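Local coordinates for uncharacterized protein, cytosolic disulfide reductase DsbM (Pseudomonas aeruginosa PAO1, PDB 5HFI), which probably acts as a cytosolic oxidoreductase of the thioredoxin superfamily that reduces disulfides, and binds glutathione, at residues 193-196 and 197-200. Residues are numbered along the deposited sequence; the frame is centred on the assembly and turned at random.
Sequences VLDT and GRYL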
ATOM      1  N   VAL A 193       2.169  18.712   0.903  1.00 16.54           N
ATOM      2  CA  VAL A 193       2.835  17.428   1.093  1.00 15.19           C
ATOM      3  C   VAL A 193       3.447  17.391   2.488  1.00 16.32           C
ATOM      4  O   VAL A 193       4.072  18.361   2.930  1.00 18.24           O
ATOM      5  CB  VAL A 193       3.890  17.199  -0.000  1.00 15.19           C
ATOM      6  CG1 VAL A 193       4.819  16.056   0.373  1.00 14.11           C
ATOM      7  CG2 VAL A 193       3.204  16.915  -1.332  1.00 16.33           C
ATOM      8  N   LEU A 194       3.252  16.279   3.193  1.00 15.51           N
ATOM      9  CA  LEU A 194       3.663  16.155   4.584  1.00 20.95           C
ATOM     10  C   LEU A 194       5.028  15.488   4.709  1.00 16.76           C
ATOM     11  O   LEU A 194       5.503  14.804   3.799  1.00 18.62           O
ATOM     12  CB  LEU A 194       2.622  15.369   5.389  1.00 19.16           C
ATOM     13  CG  LEU A 194       1.172  15.839   5.242  1.00 16.56           C
ATOM     14  CD1 LEU A 194       0.239  15.020   6.117  1.00 16.63           C
ATOM     15  CD2 LEU A 194       1.049  17.309   5.586  1.00 20.10           C
ATOM     16  N   ASP A 195       5.651  15.695   5.872  1.00 18.56           N
ATOM     17  CA  ASP A 195       6.973  15.142   6.172  1.00 19.15           C
ATOM     18  C   ASP A 195       6.787  13.738   6.742  1.00 18.25           C
ATOM     19  O   ASP A 195       6.796  13.510   7.952  1.00 19.51           O
ATOM     20  CB  ASP A 195       7.724  16.057   7.133  1.00 22.01           C
ATOM     21  CG  ASP A 195       9.151  15.598   7.396  1.00 27.85           C
ATOM     22  OD1 ASP A 195       9.846  16.258   8.198  1.00 33.41           O
ATOM     23  OD2 ASP A 195       9.585  14.587   6.804  1.00 29.07           O
ATOM     24  N   THR A 196       6.628  12.774   5.831  1.00 17.22           N
ATOM     25  CA  THR A 196       6.359  11.400   6.244  1.00 19.66           C
ATOM     26  C   THR A 196       7.544  10.796   6.988  1.00 19.97           C
ATOM     27  O   THR A 196       7.356  10.070   7.971  1.00 17.40           O
ATOM     28  CB  THR A 196       5.999  10.548   5.027  1.00 22.23           C
ATOM     29  OG1 THR A 196       4.850  11.106   4.378  1.00 22.37           O
ATOM     30  CG2 THR A 196       5.689   9.113   5.448  1.00 23.36           C
ATOM     31  N   GLY A 197       8.768  11.084   6.536  1.00 19.11           N
ATOM     32  CA  GLY A 197       9.939  10.528   7.194  1.00 25.48           C
ATOM     33  C   GLY A 197      10.047  10.930   8.651  1.00 30.00           C
ATOM     34  O   GLY A 197      10.603  10.187   9.465  1.00 26.45           O
ATOM     35  N   ARG A 198       9.509  12.102   9.001  1.00 16.61           N
ATOM     36  CA  ARG A 198       9.495  12.535  10.394  1.00 18.54           C
ATOM     37  C   ARG A 198       8.671  11.595  11.267  1.00 21.11           C
ATOM     38  O   ARG A 198       8.976  11.423  12.454  1.00 20.46           O
ATOM     39  CB  ARG A 198       8.949  13.962  10.488  1.00 22.65           C
ATOM     40  CG  ARG A 198       8.719  14.459  11.903  1.00 29.80           C
ATOM     41  CD  ARG A 198      10.012  14.406  12.682  1.00 37.11           C
ATOM     42  NE  ARG A 198      11.017  15.294  12.115  1.00 49.30           N
ATOM     43  CZ  ARG A 198      11.504  16.355  12.745  1.00 52.21           C
ATOM     44  NH1 ARG A 198      11.073  16.655  13.965  1.00 53.15           N
ATOM     45  NH2 ARG A 198      12.416  17.119  12.159  1.00 53.38           N
ATOM     46  N   TYR A 199       7.636  10.975  10.708  1.00 15.07           N
ATOM     47  CA  TYR A 199       6.684  10.216  11.503  1.00 14.86           C
ATOM     48  C   TYR A 199       6.818   8.711  11.348  1.00 14.94           C
ATOM     49  O   TYR A 199       6.077   7.972  12.005  1.00 14.48           O
ATOM     50  CB  TYR A 199       5.258  10.660  11.163  1.00 19.55           C
ATOM     51  CG  TYR A 199       4.985  12.065  11.631  1.00 22.48           C
ATOM     52  CD1 TYR A 199       5.070  13.141  10.752  1.00 24.02           C
ATOM     53  CD2 TYR A 199       4.683  12.318  12.962  1.00 30.25           C
ATOM     54  CE1 TYR A 199       4.840  14.428  11.186  1.00 29.17           C
ATOM     55  CE2 TYR A 199       4.452  13.597  13.404  1.00 33.19           C
ATOM     56  CZ  TYR A 199       4.530  14.647  12.514  1.00 35.17           C
ATOM     57  OH  TYR A 199       4.300  15.921  12.963  1.00 40.13           O
ATOM     58  N   LEU A 200       7.738   8.233  10.511  1.00 16.97           N
ATOM     59  CA  LEU A 200       7.964   6.798  10.411  1.00 18.84           C
ATOM     60  C   LEU A 200       8.336   6.238  11.776  1.00 22.40           C
ATOM     61  O   LEU A 200       9.223   6.762  12.458  1.00 20.41           O
ATOM     62  CB  LEU A 200       9.061   6.499   9.390  1.00 20.40           C
ATOM     63  CG  LEU A 200       8.612   6.561   7.929  1.00 24.07           C
ATOM     64  CD1 LEU A 200       9.809   6.472   6.991  1.00 27.37           C
ATOM     65  CD2 LEU A 200       7.603   5.457   7.632  1.00 20.62           C
TER
HETATM   66  O   HOH W   1       9.253  12.686   4.111  1.00 38.15           O
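Asp195 turns its carboxylate onto the start of the one-turn helix 196-199, where OD2 accepts a weak capping hydrogen bond from Arg198 N at 3.3 Å, an amide that also bonds weakly to Asp195 O. This is the N-cap role, to which aspartate is suited because its short acidic arm can reach forward to an amide of the first turn, which lacks a helical acceptor. CG anti to the backbone N (chi1 -175°) sets the carboxylate beside Arg198, OD1 against CB. Water 1 extends the cap: it accepts from Gly197 N at 2.9 Å and donates a weak bond to OD2.

The backbone closes the turn. Tyr199 N donates to Thr196 O at 2.9 Å, approaching from above the carbonyl plane, while Leu200 N gives the same oxygen a second, weak bond. In this DsbA-like thioredoxin fold, the turn links edge strand 191-193 to the C-terminal helix 203-215 and brings Leu200 close to bound glutathione and to Trp19 of its pocket.

Opposite charges probably add a looser attraction. Asp195 OD1 stands 4.2 Å from Arg198 NE, too far for a salt bridge and well out of the guanidinium plane. Arg198, long and charged, suits this exposed site.

In the van der Waals contacts, Tyr199 presents its ring edge to Asp195 O, with CD1 3.3 Å away, while Arg198 CG lies over one face toward the rim. The ring also meets Trp206 and Phe209. Small, branched Thr196 fits its buried place against Phe183; Leu200, aliphatic and buried, brings CG to 3.7 Å from Thr196 O and packs on Ala23.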